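Local atomic coordinates of Tox3 (Phaeosphaeria nodorum, PDB entry 6WES), a protein that acts as a necrotrophic effector, a fungal toxin probably recognised in the host through the Snn3 susceptibility gene. Residues Lys3-Thr11 with Asn113-Gln123; Ala71-Cys82 with Leu95-Phe106. All coordinates share one frame; numbering follows the deposited sequence.

How the interactions relate
Both contacts belong to the antiparallel beta-barrel fold of this single-chain effector. Interaction 2 pairs the two long strands of a hairpin, 71-82 with 95-106, and its centre is about 3 Å from the centre of the molecule. In interaction 1 the loop that follows this hairpin, 113-123, runs beside the strand 3-11 near the surface. The centres of the two contacts lie about 15 Å apart. They meet at Gln-123. Its OE1 is 2.6 Å from Thr-103 OG1, and its O is 2.9 Å from Gln-100 NE2; both are probable hydrogen bonds. Thr-11 CG2 also packs at 3.3 Å from Gln-100 OE1. The end of the loop is thereby tied to the hairpin.

Interaction 1. Residues Lys3-Thr11 with Asn113-Gln123; sequences KANDINFGT and NNIYLTPPNPQ
Asn-5 and Asn-114 meet through their side-chain amides, where a loop of the beta-barrel fold runs beside the N-terminal strand. The loop joins strands 92-105 and 126-133; end to end, the two segments run 14° apart. Asn-5 ND2 donates to Asn-114 OD1 at 2.9 Å. The two amide planes are turned 47° apart, and the return bond from Asn-114 ND2 to Asn-5 OD1 is weak. Asn-114 CG lies opposite its own backbone N (chi1 -158°), which lets the amide reach across to the strand. Asn-114 OD1 also accepts from Ile-115 N, which sits above the carbonyl plane. This second bond helps to fix the amide's rotation. Asn-5 ND2 has a further partner in Ile-33 O on strand 23-36. A water bridges Ala-4 O and Asn-114 ND2.

Next along the loop, Ile-115 places its CD1 methyl 3.5 Å from Asn-5 CB. Leu-117 CD1 reaches Ile-7 CG2 at 4.0 Å as the two side chains pass in opposite senses. Further on, Phe-9 packs against Pro-120, while elsewhere its ring touches Trp-49 and Phe-102. At the far end a second water spans the gap, 2.8 Å from Thr-11 OG1 and 3.0 Å from Gln-123 N. Pro-120 CB and CG each lie 3.7 Å from Phe-9 CE1.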
loop_
_atom_site.group_PDB
_atom_site.type_symbol
_atom_site.label_atom_id
_atom_site.label_comp_id
_atom_site.label_asym_id
_atom_site.label_seq_id
_atom_site.Cartn_x
_atom_site.Cartn_y
_atom_site.Cartn_z
ATOM N N LYS A 3 -20.457 11.641 -10.007
ATOM C CA LYS A 3 -19.893 12.243 -8.805
ATOM C C LYS A 3 -18.433 11.835 -8.674
ATOM O O LYS A 3 -18.062 10.697 -8.983
ATOM C CB LYS A 3 -20.634 11.741 -7.562
ATOM C CG LYS A 3 -22.050 12.234 -7.394
ATOM C CD LYS A 3 -22.061 13.471 -6.578
ATOM C CE LYS A 3 -23.422 13.664 -5.942
ATOM N NZ LYS A 3 -23.546 15.112 -5.663
ATOM N N ALA A 4 -17.610 12.756 -8.196
ATOM C CA ALA A 4 -16.213 12.491 -7.872
ATOM C C ALA A 4 -16.072 12.204 -6.384
ATOM O O ALA A 4 -16.660 12.899 -5.549
ATOM C CB ALA A 4 -15.353 13.710 -8.217
ATOM N N ASN A 5 -15.246 11.214 -6.047
ATOM C CA ASN A 5 -14.975 10.930 -4.648
ATOM C C ASN A 5 -13.519 10.533 -4.495
ATOM O O ASN A 5 -12.955 9.861 -5.357
ATOM C CB ASN A 5 -15.806 9.750 -4.124
ATOM C CG ASN A 5 -17.277 9.997 -4.180
ATOM O OD1 ASN A 5 -17.854 10.677 -3.294
ATOM N ND2 ASN A 5 -17.925 9.456 -5.193
ATOM N N ASP A 6 -12.914 10.920 -3.383
ATOM C CA ASP A 6 -11.570 10.462 -3.075
ATOM C C ASP A 6 -11.448 10.194 -1.584
ATOM O O ASP A 6 -12.183 10.761 -0.755
ATOM C CB ASP A 6 -10.507 11.464 -3.533
ATOM C CG ASP A 6 -10.623 12.799 -2.822
ATOM O OD1 ASP A 6 -9.930 12.983 -1.801
ATOM O OD2 ASP A 6 -11.422 13.660 -3.270
ATOM N N ILE A 7 -10.527 9.301 -1.253
ATOM C CA ILE A 7 -10.265 8.980 0.140
ATOM C C ILE A 7 -8.802 8.605 0.232
ATOM O O ILE A 7 -8.241 8.001 -0.683
ATOM C CB ILE A 7 -11.187 7.839 0.649
ATOM C CG1 ILE A 7 -10.895 7.490 2.118
ATOM C CG2 ILE A 7 -11.026 6.591 -0.188
ATOM C CD1 ILE A 7 -11.508 8.428 3.124
ATOM N N ASN A 8 -8.189 8.929 1.356
ATOM C CA ASN A 8 -6.790 8.629 1.593
ATOM C C ASN A 8 -6.669 7.609 2.709
ATOM O O ASN A 8 -7.470 7.597 3.646
ATOM C CB ASN A 8 -6.015 9.898 1.962
ATOM C CG ASN A 8 -5.611 10.708 0.736
ATOM O OD1 ASN A 8 -4.421 10.840 0.414
ATOM N ND2 ASN A 8 -6.604 11.231 0.030
ATOM N N PHE A 9 -5.653 6.758 2.608
ATOM C CA PHE A 9 -5.283 5.829 3.658
ATOM C C PHE A 9 -3.779 5.896 3.878
ATOM O O PHE A 9 -3.009 6.245 2.973
ATOM C CB PHE A 9 -5.607 4.383 3.248
ATOM C CG PHE A 9 -7.051 4.157 2.913
ATOM C CD1 PHE A 9 -8.050 4.366 3.870
ATOM C CD2 PHE A 9 -7.427 3.782 1.643
ATOM C CE1 PHE A 9 -9.397 4.166 3.555
ATOM C CE2 PHE A 9 -8.763 3.577 1.335
ATOM C CZ PHE A 9 -9.743 3.760 2.288
ATOM N N GLY A 10 -3.360 5.523 5.078
ATOM C CA GLY A 10 -1.942 5.470 5.359
ATOM C C GLY A 10 -1.654 4.439 6.428
ATOM O O GLY A 10 -2.409 4.315 7.405
ATOM N N THR A 11 -0.563 3.700 6.277
ATOM C CA THR A 11 -0.126 2.727 7.271
ATOM C C THR A 11 1.359 2.915 7.539
ATOM O O THR A 11 2.172 2.987 6.600
ATOM C CB THR A 11 -0.436 1.309 6.798
ATOM O OG1 THR A 11 -1.849 1.223 6.547
ATOM C CG2 THR A 11 -0.014 0.267 7.832
ATOM N N ASN A 113 -27.366 7.336 -3.512
ATOM C CA ASN A 113 -27.053 8.672 -4.003
ATOM C C ASN A 113 -25.585 8.877 -4.319
ATOM O O ASN A 113 -25.257 9.773 -5.105
ATOM C CB ASN A 113 -27.435 9.733 -2.960
ATOM C CG ASN A 113 -28.892 9.665 -2.566
ATOM O OD1 ASN A 113 -29.759 9.565 -3.417
ATOM N ND2 ASN A 113 -29.161 9.703 -1.261
ATOM N N ASN A 114 -24.705 8.098 -3.709
ATOM C CA ASN A 114 -23.261 8.242 -3.873
ATOM C C ASN A 114 -22.637 7.025 -3.195
ATOM O O ASN A 114 -23.343 6.163 -2.651
ATOM C CB ASN A 114 -22.775 9.551 -3.235
ATOM C CG ASN A 114 -21.446 10.035 -3.787
ATOM O OD1 ASN A 114 -20.782 9.350 -4.546
ATOM N ND2 ASN A 114 -21.065 11.246 -3.408
ATOM N N ILE A 115 -21.308 6.952 -3.229
ATOM C CA ILE A 115 -20.602 5.892 -2.495
ATOM C C ILE A 115 -20.883 6.016 -0.997
ATOM O O ILE A 115 -21.306 7.060 -0.486
ATOM C CB ILE A 115 -19.089 5.933 -2.750
ATOM C CG1 ILE A 115 -18.462 7.201 -2.169
ATOM C CG2 ILE A 115 -18.799 5.743 -4.258
ATOM C CD1 ILE A 115 -16.934 7.096 -2.085
ATOM N N TYR A 116 -20.587 4.939 -0.281
ATOM C CA TYR A 116 -20.659 4.961 1.183
ATOM C C TYR A 116 -19.635 3.941 1.634
ATOM O O TYR A 116 -19.696 2.787 1.194
ATOM C CB TYR A 116 -22.047 4.555 1.679
ATOM C CG TYR A 116 -22.347 4.944 3.104
ATOM C CD1 TYR A 116 -23.199 6.001 3.381
ATOM C CD2 TYR A 116 -21.766 4.256 4.158
ATOM C CE1 TYR A 116 -23.508 6.369 4.684
ATOM C CE2 TYR A 116 -22.069 4.622 5.491
ATOM C CZ TYR A 116 -22.916 5.684 5.720
ATOM O OH TYR A 116 -23.236 6.047 7.014
ATOM N N LEU A 117 -18.659 4.369 2.434
ATOM C CA LEU A 117 -17.546 3.509 2.821
ATOM C C LEU A 117 -17.682 3.042 4.261
ATOM O O LEU A 117 -18.414 3.621 5.062
ATOM C CB LEU A 117 -16.204 4.226 2.639
ATOM C CG LEU A 117 -16.023 4.855 1.254
ATOM C CD1 LEU A 117 -14.678 5.582 1.240
ATOM C CD2 LEU A 117 -16.100 3.830 0.133
ATOM N N THR A 118 -16.976 1.945 4.562
ATOM C CA THR A 118 -16.894 1.462 5.914
ATOM C C THR A 118 -15.507 1.756 6.460
ATOM O O THR A 118 -14.555 1.899 5.691
ATOM C CB THR A 118 -17.179 -0.046 5.937
ATOM O OG1 THR A 118 -16.302 -0.725 5.046
ATOM C CG2 THR A 118 -18.620 -0.287 5.487
ATOM N N PRO A 119 -15.350 1.875 7.770
ATOM C CA PRO A 119 -14.060 2.337 8.311
ATOM C C PRO A 119 -12.947 1.349 8.017
ATOM O O PRO A 119 -13.118 0.129 8.162
ATOM C CB PRO A 119 -14.327 2.435 9.822
ATOM C CG PRO A 119 -15.801 2.654 9.915
ATOM C CD PRO A 119 -16.399 1.845 8.802
ATOM N N PRO A 120 -11.794 1.835 7.607
ATOM C CA PRO A 120 -10.688 0.936 7.295
ATOM C C PRO A 120 -9.949 0.501 8.547
ATOM O O PRO A 120 -9.985 1.153 9.591
ATOM C CB PRO A 120 -9.775 1.824 6.455
ATOM C CG PRO A 120 -9.965 3.169 7.047
ATOM C CD PRO A 120 -11.429 3.248 7.397
ATOM N N ASN A 121 -9.246 -0.618 8.403
ATOM C CA ASN A 121 -8.343 -1.095 9.426
ATOM C C ASN A 121 -6.954 -1.253 8.827
ATOM O O ASN A 121 -6.831 -1.662 7.674
ATOM C CB ASN A 121 -8.804 -2.454 9.955
ATOM C CG ASN A 121 -10.190 -2.388 10.577
ATOM O OD1 ASN A 121 -10.387 -1.744 11.612
ATOM N ND2 ASN A 121 -11.164 -3.019 9.924
ATOM N N PRO A 122 -5.901 -0.941 9.574
ATOM C CA PRO A 122 -4.544 -1.195 9.069
ATOM C C PRO A 122 -4.383 -2.671 8.770
ATOM O O PRO A 122 -4.873 -3.533 9.508
ATOM C CB PRO A 122 -3.646 -0.767 10.233
ATOM C CG PRO A 122 -4.530 0.147 11.074
ATOM C CD PRO A 122 -5.912 -0.388 10.935
ATOM N N GLN A 123 -3.726 -2.959 7.655
ATOM C CA GLN A 123 -3.456 -4.332 7.272
ATOM C C GLN A 123 -1.972 -4.613 7.411
ATOM O O GLN A 123 -1.130 -3.738 7.171
ATOM C CB GLN A 123 -3.919 -4.603 5.852
ATOM C CG GLN A 123 -5.439 -4.789 5.785
ATOM C CD GLN A 123 -5.861 -5.254 4.421
ATOM O OE1 GLN A 123 -6.205 -4.436 3.573
ATOM N NE2 GLN A 123 -5.806 -6.561 4.183
HETATM O O HOH W 1 -19.010 13.284 -4.131
HETATM O O HOH W 2 -3.383 -0.853 5.512
#

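Interaction 2. Residues Ala71-Cys82 with Leu95-Phe106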
loop_
_atom_site.group_PDB
_atom_site.type_symbol
_atom_site.label_atom_id
_atom_site.label_comp_id
_atom_site.label_asym_id
_atom_site.label_seq_id
_atom_site.Cartn_x
_atom_site.Cartn_y
_atom_site.Cartn_z
ATOM N N ALA A 71 -18.449 -5.939 -1.961
ATOM C CA ALA A 71 -18.472 -4.970 -0.878
ATOM C C ALA A 71 -17.089 -4.447 -0.531
ATOM O O ALA A 71 -16.940 -3.730 0.456
ATOM C CB ALA A 71 -19.151 -5.578 0.352
ATOM N N SER A 72 -16.069 -4.804 -1.303
ATOM C CA SER A 72 -14.718 -4.410 -0.952
ATOM C C SER A 72 -13.820 -4.579 -2.168
ATOM O O SER A 72 -14.151 -5.297 -3.112
ATOM C CB SER A 72 -14.183 -5.325 0.151
ATOM O OG SER A 72 -14.048 -6.648 -0.343
ATOM N N THR A 73 -12.646 -3.948 -2.110
ATOM C CA THR A 73 -11.579 -4.248 -3.061
ATOM C C THR A 73 -10.256 -3.983 -2.363
ATOM O O THR A 73 -10.155 -3.088 -1.521
ATOM C CB THR A 73 -11.750 -3.463 -4.374
ATOM O OG1 THR A 73 -10.813 -3.949 -5.342
ATOM C CG2 THR A 73 -11.529 -1.980 -4.175
ATOM N N THR A 74 -9.246 -4.781 -2.694
ATOM C CA THR A 74 -7.964 -4.739 -1.998
ATOM C C THR A 74 -6.836 -4.629 -3.012
ATOM O O THR A 74 -6.953 -5.110 -4.138
ATOM C CB THR A 74 -7.718 -6.011 -1.140
ATOM O OG1 THR A 74 -8.749 -6.172 -0.140
ATOM C CG2 THR A 74 -6.396 -5.938 -0.409
ATOM N N ILE A 75 -5.768 -3.941 -2.621
ATOM C CA ILE A 75 -4.601 -3.757 -3.480
ATOM C C ILE A 75 -3.354 -3.858 -2.612
ATOM O O ILE A 75 -3.417 -3.684 -1.402
ATOM C CB ILE A 75 -4.694 -2.389 -4.198
ATOM C CG1 ILE A 75 -3.834 -2.351 -5.471
ATOM C CG2 ILE A 75 -4.347 -1.247 -3.277
ATOM C CD1 ILE A 75 -4.418 -3.202 -6.627
ATOM N N THR A 76 -2.210 -4.146 -3.231
ATOM C CA THR A 76 -0.936 -4.129 -2.518
ATOM C C THR A 76 -0.084 -2.989 -3.061
ATOM O O THR A 76 0.165 -2.920 -4.273
ATOM C CB THR A 76 -0.218 -5.473 -2.681
ATOM O OG1 THR A 76 -1.036 -6.512 -2.114
ATOM C CG2 THR A 76 1.160 -5.448 -2.001
ATOM N N ALA A 77 0.351 -2.089 -2.184
ATOM C CA ALA A 77 1.293 -1.038 -2.550
ATOM C C ALA A 77 2.712 -1.544 -2.345
ATOM O O ALA A 77 3.014 -2.138 -1.301
ATOM C CB ALA A 77 1.043 0.190 -1.670
ATOM N N ILE A 78 3.585 -1.302 -3.312
ATOM C CA ILE A 78 4.963 -1.782 -3.277
ATOM C C ILE A 78 5.886 -0.581 -3.151
ATOM O O ILE A 78 5.771 0.375 -3.929
ATOM C CB ILE A 78 5.307 -2.547 -4.568
ATOM C CG1 ILE A 78 4.294 -3.643 -4.876
ATOM C CG2 ILE A 78 6.736 -3.105 -4.491
ATOM C CD1 ILE A 78 4.374 -4.805 -3.920
ATOM N N HIS A 79 6.824 -0.636 -2.197
ATOM C CA HIS A 79 7.784 0.422 -1.930
ATOM C C HIS A 79 9.172 -0.207 -1.913
ATOM O O HIS A 79 9.408 -1.141 -1.150
ATOM C CB HIS A 79 7.465 1.051 -0.556
ATOM C CG HIS A 79 8.516 1.989 -0.044
ATOM N ND1 HIS A 79 9.086 2.977 -0.810
ATOM C CD2 HIS A 79 9.078 2.097 1.186
ATOM C CE1 HIS A 79 9.965 3.649 -0.085
ATOM N NE2 HIS A 79 9.972 3.136 1.135
ATOM N N ASP A 80 10.082 0.290 -2.754
ATOM C CA ASP A 80 11.465 -0.187 -2.810
ATOM C C ASP A 80 12.413 0.884 -2.272
ATOM O O ASP A 80 12.241 2.071 -2.560
ATOM C CB ASP A 80 11.859 -0.512 -4.265
ATOM C CG ASP A 80 10.909 -1.504 -4.915
ATOM O OD1 ASP A 80 10.701 -2.579 -4.321
ATOM O OD2 ASP A 80 10.347 -1.206 -6.004
ATOM N N PHE A 81 13.405 0.479 -1.475
ATOM C CA PHE A 81 14.399 1.438 -0.994
ATOM C C PHE A 81 15.683 0.698 -0.671
ATOM O O PHE A 81 15.682 -0.513 -0.487
ATOM C CB PHE A 81 13.904 2.251 0.226
ATOM C CG PHE A 81 13.531 1.410 1.417
ATOM C CD1 PHE A 81 12.319 0.748 1.460
ATOM C CD2 PHE A 81 14.399 1.286 2.494
ATOM C CE1 PHE A 81 11.975 -0.037 2.552
ATOM C CE2 PHE A 81 14.065 0.493 3.585
ATOM C CZ PHE A 81 12.855 -0.154 3.616
ATOM N N CYS A 82 16.776 1.454 -0.604
ATOM C CA CYS A 82 18.113 0.919 -0.381
ATOM C C CYS A 82 18.684 1.479 0.917
ATOM O O CYS A 82 18.428 2.631 1.284
ATOM C CB CYS A 82 19.067 1.293 -1.532
ATOM S SG CYS A 82 18.979 0.276 -3.068
ATOM N N LEU A 95 18.890 -3.990 -0.488
ATOM C CA LEU A 95 17.664 -3.534 -1.117
ATOM C C LEU A 95 16.485 -4.103 -0.341
ATOM O O LEU A 95 16.473 -5.288 -0.004
ATOM C CB LEU A 95 17.605 -4.035 -2.562
ATOM C CG LEU A 95 16.336 -3.588 -3.285
ATOM C CD1 LEU A 95 16.259 -2.080 -3.449
ATOM C CD2 LEU A 95 16.244 -4.271 -4.628
ATOM N N TYR A 96 15.513 -3.261 -0.062
ATOM C CA TYR A 96 14.326 -3.621 0.702
ATOM C C TYR A 96 13.097 -3.396 -0.146
ATOM O O TYR A 96 13.038 -2.443 -0.927
ATOM C CB TYR A 96 14.186 -2.741 1.940
ATOM C CG TYR A 96 15.309 -2.995 2.879
ATOM C CD1 TYR A 96 15.219 -3.990 3.840
ATOM C CD2 TYR A 96 16.477 -2.248 2.786
ATOM C CE1 TYR A 96 16.289 -4.248 4.690
ATOM C CE2 TYR A 96 17.531 -2.499 3.602
ATOM C CZ TYR A 96 17.427 -3.502 4.549
ATOM O OH TYR A 96 18.507 -3.753 5.363
ATOM N N GLN A 97 12.119 -4.269 0.013
ATOM C CA GLN A 97 10.821 -4.085 -0.618
ATOM C C GLN A 97 9.728 -4.282 0.422
ATOM O O GLN A 97 9.648 -5.349 1.056
ATOM C CB GLN A 97 10.647 -5.087 -1.741
ATOM C CG GLN A 97 9.339 -4.886 -2.491
ATOM C CD GLN A 97 9.320 -5.707 -3.748
ATOM O OE1 GLN A 97 8.791 -6.822 -3.761
ATOM N NE2 GLN A 97 9.905 -5.166 -4.813
ATOM N N LEU A 98 8.903 -3.259 0.593
ATOM C CA LEU A 98 7.778 -3.277 1.518
ATOM C C LEU A 98 6.506 -3.486 0.711
ATOM O O LEU A 98 6.295 -2.819 -0.314
ATOM C CB LEU A 98 7.709 -1.940 2.244
ATOM C CG LEU A 98 6.517 -1.717 3.172
ATOM C CD1 LEU A 98 6.469 -2.806 4.270
ATOM C CD2 LEU A 98 6.648 -0.346 3.777
ATOM N N ARG A 99 5.712 -4.460 1.121
ATOM C CA ARG A 99 4.471 -4.812 0.434
ATOM C C ARG A 99 3.329 -4.533 1.407
ATOM O O ARG A 99 3.148 -5.251 2.402
ATOM C CB ARG A 99 4.514 -6.272 0.003
ATOM C CG ARG A 99 5.694 -6.569 -0.912
ATOM C CD ARG A 99 5.775 -8.025 -1.332
ATOM N NE ARG A 99 7.045 -8.271 -2.003
ATOM C CZ ARG A 99 7.610 -9.471 -2.128
ATOM N NH1 ARG A 99 6.986 -10.554 -1.658
ATOM N NH2 ARG A 99 8.771 -9.582 -2.745
ATOM N N GLN A 100 2.571 -3.482 1.144
ATOM C CA GLN A 100 1.587 -2.960 2.094
ATOM C C GLN A 100 0.180 -3.056 1.517
ATOM O O GLN A 100 -0.154 -2.309 0.574
ATOM C CB GLN A 100 1.953 -1.513 2.411
ATOM C CG GLN A 100 0.955 -0.760 3.298
ATOM C CD GLN A 100 0.831 -1.388 4.664
ATOM O OE1 GLN A 100 1.739 -1.272 5.490
ATOM N NE2 GLN A 100 -0.291 -2.066 4.920
ATOM N N PRO A 101 -0.679 -3.942 2.012
ATOM C CA PRO A 101 -2.057 -4.015 1.508
ATOM C C PRO A 101 -2.906 -2.863 2.015
ATOM O O PRO A 101 -2.679 -2.324 3.104
ATOM C CB PRO A 101 -2.592 -5.336 2.075
ATOM C CG PRO A 101 -1.412 -6.069 2.621
ATOM C CD PRO A 101 -0.366 -5.029 2.958
ATOM N N PHE A 102 -3.904 -2.498 1.200
ATOM C CA PHE A 102 -4.975 -1.586 1.596
ATOM C C PHE A 102 -6.290 -2.128 1.061
ATOM O O PHE A 102 -6.330 -2.716 -0.021
ATOM C CB PHE A 102 -4.796 -0.174 1.009
ATOM C CG PHE A 102 -3.604 0.572 1.551
ATOM C CD1 PHE A 102 -3.716 1.276 2.739
ATOM C CD2 PHE A 102 -2.381 0.570 0.872
ATOM C CE1 PHE A 102 -2.637 1.959 3.264
ATOM C CE2 PHE A 102 -1.270 1.265 1.384
ATOM C CZ PHE A 102 -1.413 1.958 2.577
ATOM N N THR A 103 -7.363 -1.943 1.824
ATOM C CA THR A 103 -8.680 -2.414 1.428
ATOM C C THR A 103 -9.661 -1.264 1.546
ATOM O O THR A 103 -9.658 -0.543 2.546
ATOM C CB THR A 103 -9.149 -3.594 2.280
ATOM O OG1 THR A 103 -8.258 -4.696 2.070
ATOM C CG2 THR A 103 -10.590 -4.016 1.951
ATOM N N LEU A 104 -10.479 -1.107 0.523
ATOM C CA LEU A 104 -11.565 -0.143 0.481
ATOM C C LEU A 104 -12.852 -0.934 0.674
ATOM O O LEU A 104 -13.140 -1.842 -0.118
ATOM C CB LEU A 104 -11.528 0.514 -0.900
ATOM C CG LEU A 104 -12.482 1.612 -1.297
ATOM C CD1 LEU A 104 -12.304 2.831 -0.433
ATOM C CD2 LEU A 104 -12.230 1.935 -2.760
ATOM N N GLY A 105 -13.624 -0.598 1.706
ATOM C CA GLY A 105 -14.874 -1.280 2.014
ATOM C C GLY A 105 -16.064 -0.395 1.685
ATOM O O GLY A 105 -16.040 0.806 1.960
ATOM N N PHE A 106 -17.118 -1.005 1.141
ATOM C CA PHE A 106 -18.347 -0.303 0.786
ATOM C C PHE A 106 -19.535 -0.829 1.583
ATOM O O PHE A 106 -19.578 -1.997 1.996
ATOM C CB PHE A 106 -18.679 -0.502 -0.698
ATOM C CG PHE A 106 -17.627 0.043 -1.623
ATOM C CD1 PHE A 106 -17.624 1.390 -1.959
ATOM C CD2 PHE A 106 -16.633 -0.772 -2.134
ATOM C CE1 PHE A 106 -16.661 1.918 -2.780
ATOM C CE2 PHE A 106 -15.663 -0.240 -3.002
ATOM C CZ PHE A 106 -15.670 1.109 -3.305
HETATM O O HOH W 3 12.845 -3.725 -3.945
#
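Phe-81 has CG between its own backbone N and carbonyl carbon (chi1 59°), which turns the ring across the neighbouring strand and over Tyr-96. Tyr-96 has CG opposite its carbonyl carbon, and its CB comes under one face of the Phe-81 ring. This is a CH-pi contact, with CB 3.6 Å from the ring centroid. The two rings are nearly parallel, 15° apart, but offset, with little overlap. Arg-25 makes a cation-pi contact with Phe-81, and Tyr-96 OH bonds to Glu-129.

On the other face of the sheet, Asp-80 and Gln-97 run alongside each other. Gln-97 NE2 donates to Asp-80 OD1 at 2.8 Å, on the syn side of the carboxylate. The other end of the Gln-97 amide is held by Arg-99, whose NE and NH2 both donate to OE1. Arg-99 thus positions the amide that meets Asp-80. Ile-78 packs beside this group, with CG2 3.7 Å from Gln-97 CG and CD1 3.7 Å from Arg-99 CG.

Farther along the same face, Thr-74 OG1 and Thr-103 OG1 are 2.7 Å apart, and Thr-103 OG1 is hydrogen-bonded to Gln-123 OE1. On the face of Phe-81 and Tyr-96, Ala-77 CB meets the edge of the Phe-102 ring, 4.0 Å from CE2. Back on the Asp-80 face, at the end of the pairing, Cys-82 SG touches Leu-95 CD1 at 3.6 Å and forms a disulfide with Cys-137. Paired backbone bonds recur at every second residue from Thr-73 with Leu-104 to Phe-81 with Tyr-96. The strand directions differ by 153°. This is a long, twisted antiparallel beta hairpin within the beta barrel of the effector.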